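Local atomic coordinates of Stk_08120 (Sulfolobus tokodaii, PDB entry 3W9K), a protein that probably binds fatty acids such as myristic acid in the hydrophobic cavity of a Bet v 1-like, helix-grip fold. Residues Q33-I38 and F58-K63. Sequence-based numbering, arbitrary orientation.
With MYR (myristic acid), chain B.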
ATOM      1  N   GLN A  33      -3.699  -2.661   3.780  1.00 10.55           N
ATOM      2  CA  GLN A  33      -3.471  -3.876   3.028  1.00 11.54           C
ATOM      3  C   GLN A  33      -1.967  -4.216   3.035  1.00 11.50           C
ATOM      4  O   GLN A  33      -1.625  -5.399   2.986  1.00 12.40           O
ATOM      5  CB  GLN A  33      -3.859  -3.774   1.547  1.00 12.62           C
ATOM      6  CG  GLN A  33      -5.373  -3.886   1.288  1.00 13.74           C
ATOM      7  CD  GLN A  33      -5.868  -5.309   1.529  1.00 14.97           C
ATOM      8  OE1 GLN A  33      -5.057  -6.252   1.658  1.00 14.31           O
ATOM      9  NE2 GLN A  33      -7.231  -5.489   1.561  1.00 13.26           N
ATOM     10  N   ILE A  34      -1.088  -3.209   3.147  1.00 11.13           N
ATOM     11  CA  ILE A  34       0.349  -3.516   2.907  1.00 10.69           C
ATOM     12  C   ILE A  34       1.236  -3.343   4.146  1.00 10.67           C
ATOM     13  O   ILE A  34       2.133  -4.157   4.394  1.00 12.37           O
ATOM     14  CB  ILE A  34       0.890  -2.642   1.726  1.00 12.37           C
ATOM     15  CG1 ILE A  34       0.188  -3.048   0.406  1.00 10.07           C
ATOM     16  CG2 ILE A  34       2.449  -2.712   1.609  1.00 12.60           C
ATOM     17  CD1 ILE A  34       0.486  -2.022  -0.756  1.00 12.64           C
ATOM     18  N   PHE A  35       0.963  -2.324   4.928  1.00 12.01           N
ATOM     19  CA  PHE A  35       1.859  -2.040   6.079  1.00 12.53           C
ATOM     20  C   PHE A  35       1.625  -3.099   7.180  1.00 12.95           C
ATOM     21  O   PHE A  35       0.571  -3.721   7.210  1.00 13.36           O
ATOM     22  CB  PHE A  35       1.631  -0.610   6.594  1.00 13.00           C
ATOM     23  CG  PHE A  35       2.473   0.420   5.869  1.00 18.22           C
ATOM     24  CD1 PHE A  35       2.312   0.643   4.477  1.00 17.87           C
ATOM     25  CD2 PHE A  35       3.459   1.148   6.558  1.00 21.99           C
ATOM     26  CE1 PHE A  35       3.090   1.621   3.801  1.00 20.19           C
ATOM     27  CE2 PHE A  35       4.242   2.137   5.853  1.00 22.76           C
ATOM     28  CZ  PHE A  35       4.042   2.350   4.499  1.00 19.56           C
ATOM     29  N   PRO A  36       2.629  -3.322   8.087  1.00 13.73           N
ATOM     30  CA  PRO A  36       2.484  -4.397   9.107  1.00 14.36           C
ATOM     31  C   PRO A  36       1.451  -4.062  10.199  1.00 14.30           C
ATOM     32  O   PRO A  36       1.626  -3.050  10.849  1.00 16.45           O
ATOM     33  CB  PRO A  36       3.871  -4.446   9.788  1.00 15.32           C
ATOM     34  CG  PRO A  36       4.795  -3.794   8.836  1.00 15.51           C
ATOM     35  CD  PRO A  36       3.981  -2.752   8.051  1.00 14.72           C
ATOM     36  N   GLY A  37       0.433  -4.884  10.426  1.00 15.39           N
ATOM     37  CA  GLY A  37      -0.397  -4.773  11.675  1.00 14.62           C
ATOM     38  C   GLY A  37      -1.094  -3.421  11.895  1.00 14.49           C
ATOM     39  O   GLY A  37      -1.111  -2.879  13.036  1.00 13.48           O
ATOM     40  N   ILE A  38      -1.634  -2.848  10.807  1.00 13.88           N
ATOM     41  CA  ILE A  38      -2.281  -1.524  10.901  1.00 12.78           C
ATOM     42  C   ILE A  38      -3.587  -1.730  11.666  1.00 15.48           C
ATOM     43  O   ILE A  38      -4.419  -2.602  11.290  1.00 15.34           O
ATOM     44  CB  ILE A  38      -2.587  -0.938   9.475  1.00 14.32           C
ATOM     45  CG1 ILE A  38      -1.294  -0.529   8.754  1.00 13.54           C
ATOM     46  CG2 ILE A  38      -3.478   0.337   9.569  1.00 14.65           C
ATOM     47  CD1 ILE A  38      -0.734   0.764   9.342  1.00 12.74           C
ATOM     48  N   PHE A  58       6.818  -3.577  18.581  1.00 15.73           N
ATOM     49  CA  PHE A  58       6.982  -2.208  18.080  1.00 15.36           C
ATOM     50  C   PHE A  58       5.753  -1.558  17.505  1.00 15.74           C
ATOM     51  O   PHE A  58       5.401  -1.844  16.339  1.00 15.88           O
ATOM     52  CB  PHE A  58       8.112  -2.191  17.060  1.00 15.31           C
ATOM     53  CG  PHE A  58       9.317  -2.926  17.565  1.00 19.13           C
ATOM     54  CD1 PHE A  58      10.049  -2.384  18.628  1.00 22.50           C
ATOM     55  CD2 PHE A  58       9.669  -4.161  17.031  1.00 18.45           C
ATOM     56  CE1 PHE A  58      11.154  -3.088  19.134  1.00 22.66           C
ATOM     57  CE2 PHE A  58      10.759  -4.877  17.516  1.00 19.59           C
ATOM     58  CZ  PHE A  58      11.473  -4.350  18.573  1.00 20.14           C
ATOM     59  N   SER A  59       5.151  -0.653  18.274  1.00 16.01           N
ATOM     60  CA  SER A  59       4.082   0.248  17.772  1.00 18.12           C
ATOM     61  C   SER A  59       4.681   1.365  16.949  1.00 17.01           C
ATOM     62  O   SER A  59       5.819   1.797  17.178  1.00 19.74           O
ATOM     63  CB  SER A  59       3.259   0.849  18.929  1.00 17.47           C
ATOM     64  OG  SER A  59       2.673  -0.252  19.610  1.00 22.57           O
ATOM     65  N   TYR A  60       3.943   1.830  15.952  1.00 15.89           N
ATOM     66  CA  TYR A  60       4.442   2.900  15.136  1.00 14.93           C
ATOM     67  C   TYR A  60       3.275   3.773  14.673  1.00 15.23           C
ATOM     68  O   TYR A  60       2.106   3.293  14.572  1.00 14.43           O
ATOM     69  CB  TYR A  60       5.261   2.352  13.941  1.00 15.76           C
ATOM     70  CG  TYR A  60       4.461   1.570  12.918  1.00 15.15           C
ATOM     71  CD1 TYR A  60       3.891   2.226  11.785  1.00 14.59           C
ATOM     72  CD2 TYR A  60       4.281   0.194  13.044  1.00 13.98           C
ATOM     73  CE1 TYR A  60       3.167   1.478  10.836  1.00 13.87           C
ATOM     74  CE2 TYR A  60       3.536  -0.519  12.126  1.00 15.57           C
ATOM     75  CZ  TYR A  60       2.989   0.129  11.029  1.00 13.43           C
ATOM     76  OH  TYR A  60       2.272  -0.551  10.108  1.00 12.14           O
ATOM     77  N   LYS A  61       3.580   5.027  14.366  1.00 14.93           N
ATOM     78  CA  LYS A  61       2.557   5.943  13.834  1.00 18.40           C
ATOM     79  C   LYS A  61       3.118   6.462  12.524  1.00 18.43           C
ATOM     80  O   LYS A  61       4.251   7.035  12.512  1.00 20.92           O
ATOM     81  CB  LYS A  61       2.306   7.074  14.856  1.00 19.05           C
ATOM     82  CG  LYS A  61       1.786   6.577  16.242  1.00 28.14           C
ATOM     83  CD  LYS A  61       1.878   7.664  17.349  1.00 38.50           C
ATOM     84  CE  LYS A  61       0.787   8.772  17.200  1.00 44.14           C
ATOM     85  NZ  LYS A  61       1.274  10.077  16.568  1.00 45.56           N
ATOM     86  N   VAL A  62       2.401   6.291  11.408  1.00 16.40           N
ATOM     87  CA  VAL A  62       2.923   6.718  10.087  1.00 16.44           C
ATOM     88  C   VAL A  62       1.898   7.714   9.504  1.00 16.40           C
ATOM     89  O   VAL A  62       0.689   7.586   9.753  1.00 17.12           O
ATOM     90  CB  VAL A  62       3.149   5.525   9.136  1.00 15.23           C
ATOM     91  CG1 VAL A  62       1.892   4.729   9.017  1.00 16.73           C
ATOM     92  CG2 VAL A  62       3.585   5.980   7.705  1.00 15.29           C
ATOM     93  N   LYS A  63       2.365   8.706   8.749  1.00 14.96           N
ATOM     94  CA  LYS A  63       1.406   9.609   8.091  1.00 14.38           C
ATOM     95  C   LYS A  63       2.014   9.966   6.750  1.00 12.45           C
ATOM     96  O   LYS A  63       3.223   9.805   6.526  1.00 13.83           O
ATOM     97  CB  LYS A  63       1.163  10.895   8.935  1.00 15.11           C
ATOM     98  CG  LYS A  63       2.397  11.838   8.976  1.00 15.54           C
ATOM     99  CD  LYS A  63       1.989  12.960   9.989  1.00 22.23           C
ATOM    100  CE  LYS A  63       2.941  14.125   9.979  1.00 17.78           C
ATOM    101  NZ  LYS A  63       4.275  13.789  10.512  1.00 20.72           N
TER
HETATM  102  C1  MYR B 201      15.406  -5.328   2.617  1.00 47.27           C
HETATM  103  O1  MYR B 201      15.717  -5.623   1.434  1.00 47.39           O
HETATM  104  O2  MYR B 201      15.753  -6.126   3.541  1.00 50.55           O
HETATM  105  C2  MYR B 201      14.658  -4.045   2.973  1.00 42.01           C
HETATM  106  C3  MYR B 201      13.351  -3.767   2.212  1.00 35.51           C
HETATM  107  C4  MYR B 201      12.097  -4.050   3.060  1.00 30.52           C
HETATM  108  C5  MYR B 201      11.240  -2.834   3.453  1.00 26.62           C
HETATM  109  C6  MYR B 201      10.499  -3.112   4.731  1.00 28.43           C
HETATM  110  C7  MYR B 201       9.685  -1.933   5.187  1.00 25.42           C
HETATM  111  C8  MYR B 201       8.960  -2.276   6.461  1.00 30.42           C
HETATM  112  C9  MYR B 201       8.298  -1.007   6.945  1.00 30.01           C
HETATM  113  C10 MYR B 201       7.757  -1.124   8.351  1.00 32.28           C
HETATM  114  C11 MYR B 201       7.130   0.228   8.464  1.00 31.68           C
HETATM  115  C12 MYR B 201       7.053   0.746   9.869  1.00 32.92           C
HETATM  116  C13 MYR B 201       6.984   2.244   9.748  1.00 34.44           C
HETATM  117  C14 MYR B 201       6.059   2.615   8.611  1.00 33.20           C
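F35 and V62 meet at the methyl end of the myristic acid. CE2 of F35 lies 4.3 Å from CG2 of V62, and the same CE2 comes within 3.3 Å of C14 of the fatty acid, which arrives at the ring's edge and in its plane. A branched valine and a flat phenyl group suit this spot because both offer only carbon to an alkyl chain. The ring of F35 also has the ring of Y77 against it, edge-to-face. Next outward stands Y60, with C12 of the ligand 3.9 Å above the centre of one ring face, a CH-pi arrangement. Its CG sits between the backbone N and carbonyl carbon (chi1 67°), a setting that carries the ring away from the strand toward the turn after helix 27-34.

The protein has the helix-grip architecture of the Bet v 1-like clan, in which a curved antiparallel sheet wraps round the long helix 105-137 and encloses an apolar cavity. Here the turn leading from helix 27-34 into edge strand 38-43 meets strand 58-69 beside the end of the lipid tail. P36 makes part of this wall, resting on Y114 and V115 of the long helix.

At the polar edge, the hydroxyl OH of Y60 donates to O of P36 at 2.7 Å, tilted 33° from the carbonyl plane. Proline lacks an N-H but keeps its carbonyl as an acceptor, and CD of P36 packs 3.5 Å from OH of Y60. CD1 of I38 lies 3.4 Å from OH of Y60, fitting an apolar branch beside the phenol's end. A phenylalanine in place of Y60 would probably leave the P36 carbonyl without this donor, loosening the tie between turn and strand.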